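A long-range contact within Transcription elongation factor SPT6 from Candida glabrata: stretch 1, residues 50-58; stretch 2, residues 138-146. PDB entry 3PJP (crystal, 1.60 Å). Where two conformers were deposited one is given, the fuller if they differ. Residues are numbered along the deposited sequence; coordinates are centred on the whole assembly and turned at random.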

ATOM      1  N   LYS A  50      -6.333   8.784  -1.461  1.00 21.93           N
ATOM      2  CA  LYS A  50      -7.270   8.189  -0.514  1.00 17.77           C
ATOM      3  C   LYS A  50      -7.414   6.686  -0.730  1.00 18.22           C
ATOM      4  O   LYS A  50      -7.763   6.235  -1.815  1.00 18.81           O
ATOM      5  N   LEU A  51      -7.147   5.914   0.317  1.00 16.00           N
ATOM      6  CA  LEU A  51      -7.276   4.466   0.240  1.00 18.29           C
ATOM      7  C   LEU A  51      -8.653   4.008   0.696  1.00 21.70           C
ATOM      8  O   LEU A  51      -9.193   3.028   0.187  1.00 22.16           O
ATOM      9  N   ASP A  52      -9.193   4.696   1.696  1.00 19.28           N
ATOM     10  CA  ASP A  52     -10.427   4.277   2.345  0.50 21.84           C
ATOM     11  C   ASP A  52     -10.909   5.401   3.253  1.00 22.68           C
ATOM     12  O   ASP A  52     -10.248   6.427   3.378  1.00 22.92           O
ATOM     13  N   LYS A  53     -12.040   5.184   3.919  1.00 27.91           N
ATOM     14  CA  LYS A  53     -12.562   6.167   4.867  1.00 29.59           C
ATOM     15  C   LYS A  53     -11.483   6.630   5.848  1.00 23.94           C
ATOM     16  O   LYS A  53     -10.907   5.829   6.582  1.00 25.52           O
ATOM     17  N   ASP A  54     -11.207   7.930   5.835  1.00 27.04           N
ATOM     18  CA  ASP A  54     -10.206   8.522   6.714  1.00 20.74           C
ATOM     19  C   ASP A  54      -8.840   7.838   6.643  1.00 21.69           C
ATOM     20  O   ASP A  54      -8.065   7.881   7.604  1.00 25.94           O
ATOM     21  N   LEU A  55      -8.539   7.215   5.502  1.00 19.81           N
ATOM     22  CA  LEU A  55      -7.270   6.509   5.329  1.00 19.89           C
ATOM     23  C   LEU A  55      -6.532   7.033   4.099  1.00 19.64           C
ATOM     24  O   LEU A  55      -6.976   6.840   2.963  1.00 21.36           O
ATOM     25  N   PHE A  56      -5.420   7.725   4.329  1.00 18.79           N
ATOM     26  CA  PHE A  56      -4.704   8.380   3.243  1.00 19.48           C
ATOM     27  C   PHE A  56      -3.233   8.057   3.268  1.00 21.72           C
ATOM     28  O   PHE A  56      -2.628   7.921   4.340  1.00 22.51           O
ATOM     29  N   GLN A  57      -2.654   7.982   2.078  1.00 18.00           N
ATOM     30  CA  GLN A  57      -1.224   7.797   1.965  1.00 16.93           C
ATOM     31  C   GLN A  57      -0.561   9.003   1.332  1.00 15.95           C
ATOM     32  O   GLN A  57      -1.075   9.580   0.367  1.00 19.15           O
ATOM     33  N   HIS A  58       0.584   9.380   1.884  1.00 17.03           N
ATOM     34  CA  HIS A  58       1.399  10.444   1.328  1.00 17.23           C
ATOM     35  C   HIS A  58       2.650   9.843   0.694  1.00 19.49           C
ATOM     36  O   HIS A  58       3.378   9.074   1.333  1.00 20.99           O
ATOM     37  N   SER A 138      -6.226  -8.085   6.049  1.00 15.88           N
ATOM     38  CA  SER A 138      -7.032  -6.939   6.455  1.00 12.96           C
ATOM     39  C   SER A 138      -6.209  -5.649   6.392  1.00 13.65           C
ATOM     40  O   SER A 138      -4.985  -5.677   6.304  1.00 17.42           O
ATOM     41  N   LEU A 139      -6.885  -4.501   6.405  1.00 12.96           N
ATOM     42  CA  LEU A 139      -6.187  -3.238   6.290  1.00 15.30           C
ATOM     43  C   LEU A 139      -5.530  -2.809   7.590  1.00 17.41           C
ATOM     44  O   LEU A 139      -6.115  -2.922   8.664  1.00 21.02           O
ATOM     45  N   ASN A 140      -4.297  -2.330   7.483  1.00 15.66           N
ATOM     46  CA  ASN A 140      -3.605  -1.723   8.614  1.00 15.39           C
ATOM     47  C   ASN A 140      -3.987  -0.252   8.656  1.00 18.15           C
ATOM     48  O   ASN A 140      -3.477   0.559   7.889  1.00 17.69           O
ATOM     49  N   TYR A 141      -4.889   0.093   9.566  1.00 19.34           N
ATOM     50  CA  TYR A 141      -5.449   1.434   9.555  1.00 17.32           C
ATOM     51  C   TYR A 141      -4.521   2.478  10.160  1.00 17.98           C
ATOM     52  O   TYR A 141      -4.705   3.675   9.953  1.00 25.66           O
ATOM     53  N   GLU A 142      -3.519   2.038  10.907  1.00 21.76           N
ATOM     54  CA  GLU A 142      -2.602   2.981  11.534  1.00 26.02           C
ATOM     55  C   GLU A 142      -1.347   3.231  10.708  1.00 26.45           C
ATOM     56  O   GLU A 142      -0.596   4.167  10.972  1.00 26.32           O
ATOM     57  N   ASN A 143      -1.120   2.390   9.707  1.00 21.69           N
ATOM     58  CA  ASN A 143       0.031   2.550   8.839  1.00 20.28           C
ATOM     59  C   ASN A 143      -0.451   2.426   7.409  1.00 20.62           C
ATOM     60  O   ASN A 143      -0.377   1.349   6.824  1.00 17.80           O
ATOM     61  N   PRO A 144      -0.986   3.524   6.851  1.00 19.56           N
ATOM     62  CA  PRO A 144      -1.652   3.461   5.549  1.00 17.12           C
ATOM     63  C   PRO A 144      -0.789   2.860   4.453  1.00 20.80           C
ATOM     64  O   PRO A 144       0.363   3.249   4.250  1.00 24.56           O
ATOM     65  N   GLY A 145      -1.365   1.902   3.749  1.00 16.57           N
ATOM     66  CA  GLY A 145      -0.662   1.211   2.692  1.00 14.46           C
ATOM     67  C   GLY A 145      -0.184  -0.162   3.097  1.00 17.83           C
ATOM     68  O   GLY A 145       0.294  -0.902   2.256  1.00 18.09           O
ATOM     69  N   TRP A 146      -0.311  -0.496   4.379  1.00 16.51           N
ATOM     70  CA  TRP A 146       0.050  -1.837   4.857  1.00 13.36           C
ATOM     71  C   TRP A 146      -1.209  -2.664   5.051  1.00 14.26           C
ATOM     72  O   TRP A 146      -2.297  -2.126   5.247  1.00 17.41           O
TER

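Stretch 1 is a β-hairpin closed by a type II turn from Asp52 to Leu55, and its side chains pack against Leu139, Tyr141 and the type II turn from Asn143 to Trp146. Lys50, fully extended with all four chi angles t, takes no part in the contact. Leu51 points toward stretch 2 with chi1 m and chi2 p, which brings its CD2 to 3.6 Å from Gly145 N, so that a methyl group lies against the backbone of the second turn. Asp52 also points toward the partner (chi1 t); its OD1 lies 4.2 Å from Leu139 CD1, a van der Waals approach, while the same oxygen is hydrogen-bonded elsewhere in the structure. Lys53 and Asp54, at the turn, stay outside the interface and are joined by a long salt bridge, Lys53 NZ to Asp54 OD2 at 3.8 Å.

Leu55 points toward stretch 2 and is the centre of the apolar packing. With chi1 t and chi2 p, its CD1 reaches Pro144 CG at 3.7 Å and Tyr141 O at 3.6 Å, whereas its CD2 lies 4.2 Å from Tyr141 CD2, oblique to the ring, and 4.4 Å from Leu139 CD2. Of these partners, Leu139 (chi1 m, chi2 t) and Pro144 point toward stretch 1, while Tyr141 (chi1 m) starts sideways and its end comes nearer. Phe56 (chi1 m) points away, leaving its backbone to make the contact: Phe56 O is 3.2 Å from Pro144 CB.

Gln57 starts sideways, but its extended t, t chain carries the amide to the second turn, where Gln57 NE2 donates a weak hydrogen bond to Pro144 O (3.4 Å, 138°). The O of water 1 forms a second bridge to the same turn, accepting from Gln57 NE2 at 2.8 Å and donating to Gly145 O at 3.2 Å. The absence of a side chain at Gly145 makes room for the amide: an ideal CB there would lie 2.4 Å from Gln57 NE2, a clash, and at these backbone angles a CB would in any case be jammed against the carbonyl O of Pro144. His58 (chi1 m) is out of reach.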

ATOM      1  CB  LYS A  50      -8.643   8.865  -0.596  1.00 20.29           C
ATOM      2  CG  LYS A  50      -9.642   8.328   0.431  1.00 20.97           C
ATOM      3  CD  LYS A  50     -11.028   8.966   0.282  1.00 24.62           C
ATOM      4  CE  LYS A  50     -11.981   8.380   1.326  1.00 26.83           C
ATOM      5  NZ  LYS A  50     -13.330   9.002   1.298  1.00 27.16           N
ATOM      6  CB  LEU A  51      -6.236   3.782   1.131  1.00 19.46           C
ATOM      7  CG  LEU A  51      -4.789   3.737   0.629  1.00 20.69           C
ATOM      8  CD1 LEU A  51      -4.102   5.077   0.811  1.00 22.97           C
ATOM      9  CD2 LEU A  51      -4.016   2.639   1.367  1.00 19.42           C
ATOM     10  CB  ASP A  52     -10.160   3.017   3.176  0.50 25.36           C
ATOM     11  CG  ASP A  52     -11.379   2.124   3.301  0.50 30.22           C
ATOM     12  OD1 ASP A  52     -11.596   1.284   2.400  0.50 33.53           O
ATOM     13  OD2 ASP A  52     -12.111   2.251   4.305  0.50 29.72           O
ATOM     14  CB  LYS A  53     -13.769   5.608   5.625  1.00 28.51           C
ATOM     15  CG  LYS A  53     -14.353   6.563   6.665  1.00 32.04           C
ATOM     16  CD  LYS A  53     -15.628   5.994   7.283  1.00 35.19           C
ATOM     17  CE  LYS A  53     -16.046   6.756   8.541  1.00 37.50           C
ATOM     18  NZ  LYS A  53     -16.476   8.154   8.250  1.00 41.49           N
ATOM     19  CB  ASP A  54     -10.733   8.553   8.154  1.00 27.32           C
ATOM     20  CG  ASP A  54     -12.017   9.379   8.285  1.00 32.71           C
ATOM     21  OD1 ASP A  54     -12.182  10.359   7.521  1.00 35.28           O
ATOM     22  OD2 ASP A  54     -12.871   9.044   9.139  1.00 32.25           O
ATOM     23  CB  LEU A  55      -7.502   4.995   5.226  1.00 18.94           C
ATOM     24  CG  LEU A  55      -6.269   4.087   5.201  1.00 21.81           C
ATOM     25  CD1 LEU A  55      -5.484   4.171   6.508  1.00 27.59           C
ATOM     26  CD2 LEU A  55      -6.658   2.646   4.909  1.00 20.34           C
ATOM     27  CB  PHE A  56      -4.830   9.898   3.339  1.00 17.55           C
ATOM     28  CG  PHE A  56      -6.210  10.367   3.636  1.00 21.00           C
ATOM     29  CD1 PHE A  56      -7.099  10.636   2.606  1.00 22.49           C
ATOM     30  CD2 PHE A  56      -6.627  10.537   4.946  1.00 20.63           C
ATOM     31  CE1 PHE A  56      -8.390  11.084   2.890  1.00 25.26           C
ATOM     32  CE2 PHE A  56      -7.904  10.981   5.225  1.00 30.61           C
ATOM     33  CZ  PHE A  56      -8.786  11.242   4.198  1.00 25.96           C
ATOM     34  CB  GLN A  57      -0.908   6.530   1.171  1.00 20.22           C
ATOM     35  CG  GLN A  57       0.570   6.313   0.941  1.00 22.44           C
ATOM     36  CD  GLN A  57       0.850   4.985   0.287  1.00 19.73           C
ATOM     37  OE1 GLN A  57       0.714   4.832  -0.929  1.00 18.59           O
ATOM     38  NE2 GLN A  57       1.221   3.998   1.097  1.00 23.37           N
ATOM     39  CB  HIS A  58       1.755  11.445   2.422  1.00 21.89           C
ATOM     40  CG  HIS A  58       0.561  12.010   3.130  1.00 20.34           C
ATOM     41  ND1 HIS A  58      -0.081  13.154   2.707  1.00 22.40           N
ATOM     42  CD2 HIS A  58      -0.107  11.589   4.231  1.00 19.89           C
ATOM     43  CE1 HIS A  58      -1.090  13.418   3.520  1.00 21.69           C
ATOM     44  NE2 HIS A  58      -1.128  12.484   4.454  1.00 22.75           N
ATOM     45  CB  SER A 138      -7.609  -7.162   7.861  1.00 15.10           C
ATOM     46  OG  SER A 138      -6.569  -7.295   8.806  1.00 17.55           O
ATOM     47  CB  LEU A 139      -7.143  -2.149   5.811  1.00 17.62           C
ATOM     48  CG  LEU A 139      -7.307  -2.063   4.295  1.00 23.20           C
ATOM     49  CD1 LEU A 139      -8.517  -1.198   3.937  1.00 30.16           C
ATOM     50  CD2 LEU A 139      -6.041  -1.502   3.667  1.00 25.51           C
ATOM     51  CB  ASN A 140      -2.088  -1.885   8.460  1.00 19.85           C
ATOM     52  CG  ASN A 140      -1.310  -1.456   9.709  1.00 17.38           C
ATOM     53  OD1 ASN A 140      -1.710  -0.526  10.427  1.00 18.79           O
ATOM     54  ND2 ASN A 140      -0.197  -2.131   9.971  1.00 18.43           N
ATOM     55  CB  TYR A 141      -6.822   1.454  10.233  1.00 19.80           C
ATOM     56  CG  TYR A 141      -7.880   0.685   9.471  1.00 25.04           C
ATOM     57  CD1 TYR A 141      -8.188  -0.627   9.804  1.00 28.07           C
ATOM     58  CD2 TYR A 141      -8.556   1.265   8.406  1.00 34.36           C
ATOM     59  CE1 TYR A 141      -9.147  -1.338   9.104  1.00 33.83           C
ATOM     60  CE2 TYR A 141      -9.516   0.564   7.698  1.00 36.21           C
ATOM     61  CZ  TYR A 141      -9.807  -0.737   8.050  1.00 39.89           C
ATOM     62  OH  TYR A 141     -10.762  -1.446   7.349  1.00 42.45           O
ATOM     63  CB  GLU A 142      -2.239   2.518  12.947  1.00 28.91           C
ATOM     64  CG  GLU A 142      -3.410   2.588  13.932  1.00 39.75           C
ATOM     65  CD  GLU A 142      -4.416   1.471  13.721  1.00 42.59           C
ATOM     66  OE1 GLU A 142      -5.617   1.672  14.011  1.00 41.00           O
ATOM     67  OE2 GLU A 142      -3.995   0.384  13.270  1.00 38.00           O
ATOM     68  CB  ASN A 143       1.081   1.484   9.139  1.00 20.82           C
ATOM     69  CG  ASN A 143       1.505   1.493  10.590  1.00 27.86           C
ATOM     70  OD1 ASN A 143       2.523   2.081  10.947  1.00 28.48           O
ATOM     71  ND2 ASN A 143       0.700   0.877  11.438  1.00 26.52           N
ATOM     72  CB  PRO A 144      -1.938   4.934   5.229  1.00 24.64           C
ATOM     73  CG  PRO A 144      -2.037   5.588   6.560  1.00 28.13           C
ATOM     74  CD  PRO A 144      -1.023   4.882   7.421  1.00 27.90           C
ATOM     75  CB  TRP A 146       0.829  -1.781   6.175  1.00 12.92           C
ATOM     76  CG  TRP A 146       2.253  -1.320   6.045  1.00 12.76           C
ATOM     77  CD1 TRP A 146       2.701  -0.033   6.042  1.00 12.49           C
ATOM     78  CD2 TRP A 146       3.406  -2.146   5.922  1.00 13.40           C
ATOM     79  NE1 TRP A 146       4.069  -0.005   5.918  1.00 15.99           N
ATOM     80  CE2 TRP A 146       4.525  -1.295   5.848  1.00 13.44           C
ATOM     81  CE3 TRP A 146       3.603  -3.529   5.869  1.00 12.62           C
ATOM     82  CZ2 TRP A 146       5.823  -1.783   5.715  1.00 15.08           C
ATOM     83  CZ3 TRP A 146       4.893  -4.010   5.723  1.00 17.33           C
ATOM     84  CH2 TRP A 146       5.985  -3.138   5.645  1.00 14.98           C
TER
HETATM   85  O   HOH W   1       1.873   1.318   0.635  1.00 22.84           O